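Local coordinates for protein MNMC2 (PDB 3VYW) that methylates the modified wobble uridine of tRNA, using S-adenosylmethionine as methyl donor and working without the oxidase domain to which such enzymes are usually fused, at residues Glu160-Glu164 / Arg165-Lys169. Residues are numbered along the deposited sequence; the frame is centred on the assembly and turned at random.
Sequences EYEGE and RLSLK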
loop_
_atom_site.group_PDB
_atom_site.type_symbol
_atom_site.label_atom_id
_atom_site.label_comp_id
_atom_site.label_asym_id
_atom_site.label_seq_id
_atom_site.Cartn_x
_atom_site.Cartn_y
_atom_site.Cartn_z
ATOM N N GLU A 160 6.533 11.047 16.590
ATOM C CA GLU A 160 7.367 10.159 17.335
ATOM C C GLU A 160 6.858 10.092 18.752
ATOM O O GLU A 160 6.554 11.090 19.334
ATOM C CB GLU A 160 8.818 10.605 17.256
ATOM C CG GLU A 160 9.700 9.636 16.492
ATOM C CD GLU A 160 10.951 10.265 15.904
ATOM O OE1 GLU A 160 12.053 9.739 16.139
ATOM O OE2 GLU A 160 10.831 11.277 15.191
ATOM N N TYR A 161 6.686 8.893 19.262
ATOM C CA TYR A 161 6.249 8.714 20.614
ATOM C C TYR A 161 6.732 7.421 21.246
ATOM O O TYR A 161 6.702 6.392 20.641
ATOM C CB TYR A 161 4.744 8.766 20.658
ATOM C CG TYR A 161 4.169 8.561 22.015
ATOM C CD1 TYR A 161 4.145 9.576 22.934
ATOM C CD2 TYR A 161 3.650 7.361 22.380
ATOM C CE1 TYR A 161 3.622 9.387 24.178
ATOM C CE2 TYR A 161 3.127 7.173 23.616
ATOM C CZ TYR A 161 3.117 8.189 24.510
ATOM O OH TYR A 161 2.590 7.999 25.744
ATOM N N GLU A 162 7.150 7.477 22.492
ATOM C CA GLU A 162 7.504 6.280 23.226
ATOM C C GLU A 162 6.782 6.229 24.556
ATOM O O GLU A 162 6.724 7.192 25.252
ATOM C CB GLU A 162 9.004 6.207 23.417
ATOM C CG GLU A 162 9.483 4.849 23.835
ATOM C CD GLU A 162 9.451 3.858 22.715
ATOM O OE1 GLU A 162 9.650 4.263 21.560
ATOM O OE2 GLU A 162 9.241 2.672 22.999
ATOM N N GLY A 163 6.210 5.103 24.901
ATOM C CA GLY A 163 5.280 5.067 25.995
ATOM C C GLY A 163 5.235 3.689 26.540
ATOM O O GLY A 163 5.891 2.828 26.032
ATOM N N GLU A 164 4.489 3.474 27.598
ATOM C CA GLU A 164 4.511 2.161 28.154
ATOM C C GLU A 164 3.942 1.177 27.185
ATOM O O GLU A 164 4.581 0.183 26.885
ATOM C CB GLU A 164 3.738 2.110 29.468
ATOM C CG GLU A 164 2.309 2.597 29.382
ATOM C CD GLU A 164 1.544 2.479 30.689
ATOM O OE1 GLU A 164 0.725 1.548 30.817
ATOM O OE2 GLU A 164 1.753 3.325 31.581
ATOM N N ARG A 165 2.688 1.376 26.816
ATOM C CA ARG A 165 2.021 0.596 25.787
ATOM C C ARG A 165 2.455 0.777 24.346
ATOM O O ARG A 165 2.414 -0.137 23.579
ATOM C CB ARG A 165 0.527 0.739 25.889
ATOM C CG ARG A 165 -0.014 0.225 27.177
ATOM C CD ARG A 165 -1.499 0.026 27.095
ATOM N NE ARG A 165 -2.171 1.245 26.704
ATOM C CZ ARG A 165 -3.472 1.362 26.575
ATOM N NH1 ARG A 165 -4.258 0.341 26.808
ATOM N NH2 ARG A 165 -3.984 2.514 26.220
ATOM N N LEU A 166 2.789 1.981 23.957
ATOM C CA LEU A 166 2.852 2.274 22.563
ATOM C C LEU A 166 4.155 2.834 22.093
ATOM O O LEU A 166 4.649 3.763 22.641
ATOM C CB LEU A 166 1.740 3.244 22.221
ATOM C CG LEU A 166 1.756 3.809 20.823
ATOM C CD1 LEU A 166 1.438 2.751 19.815
ATOM C CD2 LEU A 166 0.758 4.914 20.731
ATOM N N SER A 167 4.696 2.285 21.027
ATOM C CA SER A 167 5.827 2.900 20.387
ATOM C C SER A 167 5.453 3.333 18.983
ATOM O O SER A 167 4.945 2.565 18.239
ATOM C CB SER A 167 6.965 1.932 20.335
ATOM O OG SER A 167 8.144 2.635 20.100
ATOM N N LEU A 168 5.670 4.586 18.646
ATOM C CA LEU A 168 5.286 5.104 17.355
ATOM C C LEU A 168 6.417 5.817 16.656
ATOM O O LEU A 168 7.003 6.686 17.203
ATOM C CB LEU A 168 4.145 6.088 17.565
ATOM C CG LEU A 168 2.938 6.149 16.659
ATOM C CD1 LEU A 168 2.204 7.436 16.925
ATOM C CD2 LEU A 168 3.315 6.063 15.213
ATOM N N LYS A 169 6.752 5.441 15.449
ATOM C CA LYS A 169 7.552 6.313 14.634
ATOM C C LYS A 169 7.010 6.394 13.254
ATOM O O LYS A 169 6.923 5.415 12.593
ATOM C CB LYS A 169 8.995 5.865 14.562
ATOM C CG LYS A 169 9.391 4.850 15.589
ATOM C CD LYS A 169 10.787 5.100 16.121
ATOM C CE LYS A 169 11.672 3.888 15.930
ATOM N NZ LYS A 169 11.111 2.667 16.550
#
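Ser167 OG donates a hydrogen bond to Glu162 OE1 at 2.7 Å, joining two residues that face each other as a non-hydrogen-bonded antiparallel pair. The hydroxyl meets OE1 on its syn side but lies 32° out of the carboxylate plane. Two torsions of Glu162 deliver the acid: CG stands anti to the backbone N, and a bend at chi2 (74°) turns the carboxylate across the strand gap onto the serine. Its other oxygen, OE2, forms a salt bridge with Arg126, so both oxygens are engaged and the group's rotation is probably restricted. With Ser167 replaced by an alanine, Glu162 OE1 would probably lose its hydroxyl donor, leaving the carboxylate to be steered mainly by Arg126.

One residue along, Tyr161 and Leu168 form the hydrogen-bonded pair. Leu168 N reaches Tyr161 O at 2.9 Å, and Tyr161 N reaches Leu168 O at 3.0 Å; both bonds are nearly straight (N-H...O 172° for the first), which with the paired register marks a regular antiparallel ladder in a tight beta hairpin.

The face bearing Tyr161 and Leu168 is packed largely through carbon. Tyr161 CB rests against Leu168 CB (4.1 Å), while the ring extends toward the turn. There ring atom CD2 meets Leu166 CD2 at 4.1 Å, the two side chains crossing at about a right angle. Arg157 adds a cation-pi contact to the tyrosine.

Leu166 and Leu168 pack against helix 148-157, on Phe153 and Leu154 respectively, with Leu168's side chain about 12 Å from the bound S-adenosylmethionine. Strand 166-172 bonds along its other edge to parallel strand 126-133, leaving 160-162 as an outermost strand of the mixed, Rossmann-like methyltransferase sheet.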